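Local coordinates for protein aminoacyl-tRNA synthetase (Cryptosporidium parvum, PDB 5F9Z) that probably joins proline to its cognate tRNA, using ATP, as a prolyl-tRNA synthetase, and is held here with the inhibitor halofuginone and an ATP analogue, at residues P130-W135 against L144-W149; L185-I190 against H269-G274. All coordinates share one frame; numbering follows the deposited sequence.

Contact 1 of 2, residues P130-W135 against L144-W149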
loop_
_atom_site.group_PDB
_atom_site.type_symbol
_atom_site.label_atom_id
_atom_site.label_comp_id
_atom_site.label_asym_id
_atom_site.label_seq_id
_atom_site.Cartn_x
_atom_site.Cartn_y
_atom_site.Cartn_z
ATOM N N PRO A 130 -27.124 -8.031 5.480
ATOM C CA PRO A 130 -28.344 -8.740 5.900
ATOM C C PRO A 130 -28.252 -9.308 7.304
ATOM O O PRO A 130 -29.286 -9.495 7.959
ATOM C CB PRO A 130 -28.483 -9.848 4.849
ATOM C CG PRO A 130 -27.859 -9.278 3.639
ATOM C CD PRO A 130 -26.705 -8.441 4.128
ATOM N N TYR A 131 -27.044 -9.586 7.789
ATOM C CA TYR A 131 -26.860 -10.054 9.155
ATOM C C TYR A 131 -26.591 -8.921 10.134
ATOM O O TYR A 131 -26.794 -9.104 11.340
ATOM C CB TYR A 131 -25.727 -11.084 9.204
ATOM C CG TYR A 131 -26.052 -12.327 8.408
ATOM C CD1 TYR A 131 -25.759 -12.403 7.051
ATOM C CD2 TYR A 131 -26.678 -13.413 9.004
ATOM C CE1 TYR A 131 -26.067 -13.531 6.317
ATOM C CE2 TYR A 131 -26.989 -14.546 8.279
ATOM C CZ TYR A 131 -26.682 -14.600 6.936
ATOM O OH TYR A 131 -26.990 -15.726 6.209
ATOM N N PHE A 132 -26.148 -7.758 9.649
ATOM C CA PHE A 132 -26.123 -6.574 10.503
ATOM C C PHE A 132 -27.532 -6.190 10.933
ATOM O O PHE A 132 -27.760 -5.824 12.092
ATOM C CB PHE A 132 -25.452 -5.405 9.780
ATOM C CG PHE A 132 -23.949 -5.449 9.803
ATOM C CD1 PHE A 132 -23.276 -6.595 10.195
ATOM C CD2 PHE A 132 -23.210 -4.335 9.445
ATOM C CE1 PHE A 132 -21.893 -6.631 10.216
ATOM C CE2 PHE A 132 -21.829 -4.364 9.466
ATOM C CZ PHE A 132 -21.170 -5.513 9.852
ATOM N N ALA A 133 -28.493 -6.269 10.009
ATOM C CA ALA A 133 -29.881 -5.982 10.353
ATOM C C ALA A 133 -30.435 -7.000 11.339
ATOM O O ALA A 133 -31.315 -6.670 12.142
ATOM C CB ALA A 133 -30.741 -5.945 9.090
ATOM N N LYS A 134 -29.934 -8.236 11.297
ATOM C CA LYS A 134 -30.394 -9.266 12.220
ATOM C C LYS A 134 -29.807 -9.081 13.614
ATOM O O LYS A 134 -30.471 -9.397 14.608
ATOM C CB LYS A 134 -30.040 -10.649 11.667
ATOM C CG LYS A 134 -30.676 -11.824 12.397
ATOM C CD LYS A 134 -29.702 -12.476 13.367
ATOM C CE LYS A 134 -30.166 -13.870 13.760
ATOM N NZ LYS A 134 -30.187 -14.794 12.591
ATOM N N TRP A 135 -28.581 -8.567 13.709
ATOM C CA TRP A 135 -27.910 -8.401 14.990
ATOM C C TRP A 135 -28.231 -7.080 15.672
ATOM O O TRP A 135 -28.074 -6.976 16.894
ATOM C CB TRP A 135 -26.391 -8.505 14.809
ATOM C CG TRP A 135 -25.939 -9.782 14.172
ATOM C CD1 TRP A 135 -26.601 -10.975 14.163
ATOM C CD2 TRP A 135 -24.729 -9.989 13.435
ATOM N NE1 TRP A 135 -25.875 -11.914 13.473
ATOM C CE2 TRP A 135 -24.721 -11.334 13.014
ATOM C CE3 TRP A 135 -23.649 -9.170 13.092
ATOM C CZ2 TRP A 135 -23.676 -11.878 12.270
ATOM C CZ3 TRP A 135 -22.613 -9.711 12.352
ATOM C CH2 TRP A 135 -22.634 -11.053 11.950
ATOM N N LEU A 144 -21.503 -1.420 16.255
ATOM C CA LEU A 144 -21.032 -2.724 15.810
ATOM C C LEU A 144 -19.872 -2.512 14.846
ATOM O O LEU A 144 -20.007 -1.775 13.867
ATOM C CB LEU A 144 -22.152 -3.512 15.130
ATOM C CG LEU A 144 -21.771 -4.861 14.519
ATOM C CD1 LEU A 144 -21.373 -5.851 15.603
ATOM C CD2 LEU A 144 -22.910 -5.413 13.673
ATOM N N LYS A 145 -18.736 -3.146 15.131
ATOM C CA LYS A 145 -17.517 -2.953 14.350
ATOM C C LYS A 145 -16.955 -4.315 13.973
ATOM O O LYS A 145 -16.417 -5.027 14.827
ATOM C CB LYS A 145 -16.489 -2.135 15.130
ATOM C CG LYS A 145 -16.999 -0.779 15.591
ATOM C CD LYS A 145 -15.940 -0.039 16.384
ATOM C CE LYS A 145 -16.456 1.294 16.894
ATOM N NZ LYS A 145 -15.422 2.011 17.689
ATOM N N ILE A 146 -17.070 -4.672 12.696
ATOM C CA ILE A 146 -16.614 -5.960 12.190
ATOM C C ILE A 146 -15.545 -5.724 11.133
ATOM O O ILE A 146 -15.655 -4.806 10.313
ATOM C CB ILE A 146 -17.780 -6.790 11.614
ATOM C CG1 ILE A 146 -18.819 -7.066 12.702
ATOM C CG2 ILE A 146 -17.275 -8.105 11.040
ATOM C CD1 ILE A 146 -18.271 -7.848 13.873
ATOM N N ASN A 147 -14.505 -6.554 11.165
ATOM C CA ASN A 147 -13.452 -6.550 10.162
ATOM C C ASN A 147 -13.151 -7.988 9.772
ATOM O O ASN A 147 -13.302 -8.906 10.581
ATOM C CB ASN A 147 -12.184 -5.866 10.687
ATOM C CG ASN A 147 -11.081 -5.819 9.656
ATOM O OD1 ASN A 147 -11.129 -5.019 8.725
ATOM N ND2 ASN A 147 -10.079 -6.678 9.816
ATOM N N GLN A 148 -12.735 -8.190 8.525
ATOM C CA GLN A 148 -12.332 -9.520 8.096
ATOM C C GLN A 148 -11.164 -9.431 7.127
ATOM O O GLN A 148 -11.149 -8.587 6.225
ATOM C CB GLN A 148 -13.500 -10.298 7.462
ATOM C CG GLN A 148 -13.978 -9.810 6.109
ATOM C CD GLN A 148 -15.012 -10.745 5.500
ATOM O OE1 GLN A 148 -15.483 -11.678 6.152
ATOM N NE2 GLN A 148 -15.367 -10.499 4.243
ATOM N N TRP A 149 -10.177 -10.296 7.341
ATOM C CA TRP A 149 -9.059 -10.474 6.426
ATOM C C TRP A 149 -9.373 -11.655 5.519
ATOM O O TRP A 149 -9.566 -12.776 6.002
ATOM C CB TRP A 149 -7.756 -10.712 7.189
ATOM C CG TRP A 149 -7.380 -9.588 8.102
ATOM C CD1 TRP A 149 -7.796 -9.401 9.388
ATOM C CD2 TRP A 149 -6.505 -8.494 7.800
ATOM N NE1 TRP A 149 -7.236 -8.257 9.906
ATOM C CE2 TRP A 149 -6.439 -7.683 8.951
ATOM C CE3 TRP A 149 -5.771 -8.122 6.669
ATOM C CZ2 TRP A 149 -5.670 -6.523 9.003
ATOM C CZ3 TRP A 149 -5.007 -6.971 6.723
ATOM C CH2 TRP A 149 -4.966 -6.183 7.881
#
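Leu144 reaches from the first residue of a strand into the angle between Phe132 and Trp135, two aromatic side chains near the end of helix 125-135. This is helix-on-sheet packing within the class II aminoacyl-tRNA synthetase core: strand 144-153 pairs antiparallel with strand 168-178 in the core's mainly antiparallel sheet. The segment axes come within 11.1 Å, and the helix runs roughly against the strand, at 147° between their directions.

The directional part is a CH-pi contact. CD2 of Leu144 sits over one face of the Phe132 ring, 3.9 Å from its centroid and 18° off the ring normal, displaced toward the CD1-CE1 rim. Leu144 gets there with CG anti to the backbone N (chi1 176°), which carries the branch out toward the helix.

The rest is plain apolar packing. The far end of the Phe132 ring passes alongside Ile146, meeting its CB and CG1 obliquely, with CE1 4.0 Å from CG1. Beyond the two segments the same phenylalanine touches Tyr129 and His175, and is buried. Trp135 is more exposed and supports Leu144 from another direction: the methyl lies close to the indole plane rather than above it. The methyl thus meets a ring face and, at roughly a right angle to it, a ring edge, with CD2 of Leu144 3.9 Å from CE3 of Trp135.

Contact 2 of 2, residues L185-I190 against H269-G274. With HFG (7-bromo-6-chloro-3-{3-[(2R,3S)-3-hydroxypiperidin-2-yl]-2-oxopropyl}quinazolin-4(3H)-one), chain E.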
loop_
_atom_site.group_PDB
_atom_site.type_symbol
_atom_site.label_atom_id
_atom_site.label_comp_id
_atom_site.label_asym_id
_atom_site.label_seq_id
_atom_site.Cartn_x
_atom_site.Cartn_y
_atom_site.Cartn_z
ATOM N N LEU A 185 -18.659 9.299 11.082
ATOM C CA LEU A 185 -17.646 10.094 10.394
ATOM C C LEU A 185 -16.336 10.109 11.172
ATOM O O LEU A 185 -15.252 10.063 10.578
ATOM C CB LEU A 185 -18.156 11.518 10.169
ATOM C CG LEU A 185 -17.186 12.486 9.487
ATOM C CD1 LEU A 185 -16.726 11.938 8.144
ATOM C CD2 LEU A 185 -17.826 13.857 9.321
ATOM N N GLU A 186 -16.416 10.175 12.504
ATOM C CA GLU A 186 -15.212 10.060 13.318
ATOM C C GLU A 186 -14.523 8.719 13.099
ATOM O O GLU A 186 -13.290 8.644 13.122
ATOM C CB GLU A 186 -15.557 10.252 14.795
ATOM C CG GLU A 186 -16.017 11.658 15.142
ATOM C CD GLU A 186 -16.669 11.741 16.510
ATOM O OE1 GLU A 186 -16.876 10.681 17.138
ATOM O OE2 GLU A 186 -16.977 12.867 16.955
ATOM N N MET A 187 -15.300 7.657 12.875
ATOM C CA MET A 187 -14.709 6.363 12.551
ATOM C C MET A 187 -14.042 6.391 11.182
ATOM O O MET A 187 -13.001 5.752 10.978
ATOM C CB MET A 187 -15.780 5.272 12.607
ATOM C CG MET A 187 -15.254 3.865 12.394
ATOM S SD MET A 187 -14.217 3.306 13.755
ATOM C CE MET A 187 -13.682 1.719 13.136
ATOM N N VAL A 188 -14.624 7.126 10.230
ATOM C CA VAL A 188 -14.029 7.238 8.900
ATOM C C VAL A 188 -12.672 7.926 8.983
ATOM O O VAL A 188 -11.684 7.459 8.405
ATOM C CB VAL A 188 -14.980 7.987 7.947
ATOM C CG1 VAL A 188 -14.319 8.198 6.593
ATOM C CG2 VAL A 188 -16.286 7.229 7.794
ATOM N N ASP A 189 -12.607 9.046 9.706
ATOM C CA ASP A 189 -11.349 9.775 9.837
ATOM C C ASP A 189 -10.318 8.986 10.634
ATOM O O ASP A 189 -9.118 9.071 10.349
ATOM C CB ASP A 189 -11.595 11.134 10.493
ATOM C CG ASP A 189 -12.474 12.035 9.656
ATOM O OD1 ASP A 189 -12.413 11.931 8.415
ATOM O OD2 ASP A 189 -13.224 12.844 10.238
ATOM N N ILE A 190 -10.763 8.223 11.635
ATOM C CA ILE A 190 -9.835 7.427 12.437
ATOM C C ILE A 190 -9.153 6.376 11.570
ATOM O O ILE A 190 -7.932 6.191 11.632
ATOM C CB ILE A 190 -10.572 6.788 13.628
ATOM C CG1 ILE A 190 -10.748 7.807 14.757
ATOM C CG2 ILE A 190 -9.832 5.553 14.122
ATOM C CD1 ILE A 190 -11.609 7.312 15.899
ATOM N N HIS A 269 -25.942 4.323 10.889
ATOM C CA HIS A 269 -24.945 5.120 10.184
ATOM C C HIS A 269 -23.686 4.273 10.046
ATOM O O HIS A 269 -22.969 4.050 11.027
ATOM C CB HIS A 269 -24.666 6.422 10.931
ATOM C CG HIS A 269 -25.902 7.205 11.256
ATOM N ND1 HIS A 269 -26.315 8.288 10.510
ATOM C CD2 HIS A 269 -26.816 7.056 12.244
ATOM C CE1 HIS A 269 -27.430 8.775 11.027
ATOM N NE2 HIS A 269 -27.756 8.045 12.079
ATOM N N GLN A 270 -23.417 3.805 8.831
ATOM C CA GLN A 270 -22.392 2.803 8.588
ATOM C C GLN A 270 -21.150 3.415 7.954
ATOM O O GLN A 270 -21.196 4.477 7.327
ATOM C CB GLN A 270 -22.926 1.685 7.686
ATOM C CG GLN A 270 -24.092 0.913 8.271
ATOM C CD GLN A 270 -24.656 -0.102 7.297
ATOM O OE1 GLN A 270 -25.642 0.163 6.610
ATOM N NE2 GLN A 270 -24.030 -1.271 7.232
ATOM N N THR A 271 -20.028 2.720 8.139
ATOM C CA THR A 271 -18.775 3.026 7.466
ATOM C C THR A 271 -18.197 1.738 6.897
ATOM O O THR A 271 -18.504 0.638 7.363
ATOM C CB THR A 271 -17.741 3.669 8.407
ATOM O OG1 THR A 271 -17.101 2.648 9.184
ATOM C CG2 THR A 271 -18.399 4.667 9.345
ATOM N N SER A 272 -17.352 1.884 5.879
ATOM C CA SER A 272 -16.612 0.753 5.341
ATOM C C SER A 272 -15.283 1.254 4.800
ATOM O O SER A 272 -15.189 2.368 4.278
ATOM C CB SER A 272 -17.392 0.015 4.248
ATOM O OG SER A 272 -17.320 0.703 3.013
ATOM N N TRP A 273 -14.255 0.419 4.936
ATOM C CA TRP A 273 -12.891 0.816 4.624
ATOM C C TRP A 273 -12.087 -0.422 4.254
ATOM O O TRP A 273 -12.342 -1.518 4.761
ATOM C CB TRP A 273 -12.249 1.556 5.807
ATOM C CG TRP A 273 -12.897 1.255 7.140
ATOM C CD1 TRP A 273 -14.051 1.796 7.632
ATOM C CD2 TRP A 273 -12.424 0.346 8.144
ATOM N NE1 TRP A 273 -14.327 1.277 8.872
ATOM C CE2 TRP A 273 -13.342 0.387 9.211
ATOM C CE3 TRP A 273 -11.315 -0.494 8.244
ATOM C CZ2 TRP A 273 -13.183 -0.384 10.363
ATOM C CZ3 TRP A 273 -11.159 -1.258 9.387
ATOM C CH2 TRP A 273 -12.088 -1.198 10.430
ATOM N N GLY A 274 -11.121 -0.240 3.364
ATOM C CA GLY A 274 -10.372 -1.367 2.835
ATOM C C GLY A 274 -8.947 -1.001 2.485
ATOM O O GLY A 274 -8.658 0.125 2.066
HETATM O "O4'" HFG E . -15.911 -2.438 -2.380
HETATM C C21 HFG E . -16.240 -1.294 -2.510
HETATM C "C3'" HFG E . -16.440 -0.388 -1.274
HETATM C "C2'" HFG E . -15.782 -0.937 -0.007
HETATM N "N1'" HFG E . -16.271 -2.214 0.295
HETATM C "C6'" HFG E . -15.379 -2.928 1.159
HETATM C "C5'" HFG E . -14.392 -2.003 1.876
HETATM C "C4'" HFG E . -13.564 -1.278 0.957
HETATM C C39 HFG E . -14.255 -0.961 -0.231
HETATM O "O7'" HFG E . -13.825 0.410 -0.729
HETATM C "C1'" HFG E . -16.475 -0.672 -4.014
HETATM N N3 HFG E . -16.607 -1.807 -5.023
HETATM C C4 HFG E . -17.735 -2.617 -5.002
HETATM O O11 HFG E . -18.627 -2.420 -4.175
HETATM C C10 HFG E . -17.854 -3.633 -5.905
HETATM C C5 HFG E . -19.011 -4.493 -5.917
HETATM C C2 HFG E . -15.657 -2.015 -5.908
HETATM N N1 HFG E . -15.737 -3.006 -6.809
HETATM C C9 HFG E . -16.834 -3.820 -6.818
HETATM C C8 HFG E . -16.921 -4.856 -7.761
HETATM C C7 HFG E . -18.059 -5.700 -7.767
HETATM BR BR1 HFG E . -18.175 -7.143 -9.083
HETATM C C6 HFG E . -19.096 -5.508 -6.841
HETATM CL CL1 HFG E . -20.510 -6.562 -6.856
#
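Trp273 meets Met187 with its indole in an unusual pose: chi1 is 22°, away from any staggered position, so CG nearly eclipses the backbone N. The twist goes with a bond inside the strand. NE1 of Trp273 points back at OG1 of Thr271 two residues earlier, 3.1 Å away; the acceptor lies in the indole plane, although the bond is bent, at 137°. Thr271 OG1, set between its own N and carbonyl carbon, is also hydrogen-bonded to Thr176 OG1 on the adjoining strand, so two partners grip this buried hydroxyl and the indole is tied at its nitrogen.

Helix 181-202 lies over this pair, almost parallel to the strand (12°), with the segment axes 8.3 Å apart. Met187 starts out with CG anti to the backbone N, then bends at chi2. Its shaft passes the threonine hydroxyl at about a right angle, CG of Met187 3.9 Å from OG1 of Thr271, and its methyl ends beside the benzo ring, with CE of Met187 3.5 Å from CZ2 of Trp273. The next residue, Val188, lays CG2 alongside Thr271, 3.7 Å from CG2 of the threonine. Trp273 is enclosed further by Ile191 and Tyr195 of the helix.

Ser272 starts away from the helix, into the halofuginone pocket, where OG is 3.8 Å from C2' of the ligand. With no side chain at Gly274, the piperidine can lie against the backbone: the glycine N is 3.6 Å from C4'. Both approaches are packing; the ligand's hydrogen bonds include ones to His244 NE2 and Thr123 OG1. One strand thus carries a helix on one face and lines the active-site pocket on the other, as in the antiparallel catalytic sheet of class II synthetases.

How the contacts relate
Following the chain from the N terminus, helix 125-135 comes first, and contact 1 closes after a loop of only eight residues, where strand 144-153 packs against it. The chain then turns back as strand 168-178, runs through helix 181-202 and returns along strand 265-276, whose segment 269-274 closes contact 2 with 78 residues between it and segment 185-190. The two contacts therefore follow in series, without nesting or crossing. Strand 168-178 lies between strands 144-153 and 265-276 and pairs antiparallel with both, joining the contacts through the sheet. They also touch directly: Phe132 CD2 lies 3.9 Å from Gln270 NE2, and Asn147 OD1 is 3.8 Å from Trp273 CZ3.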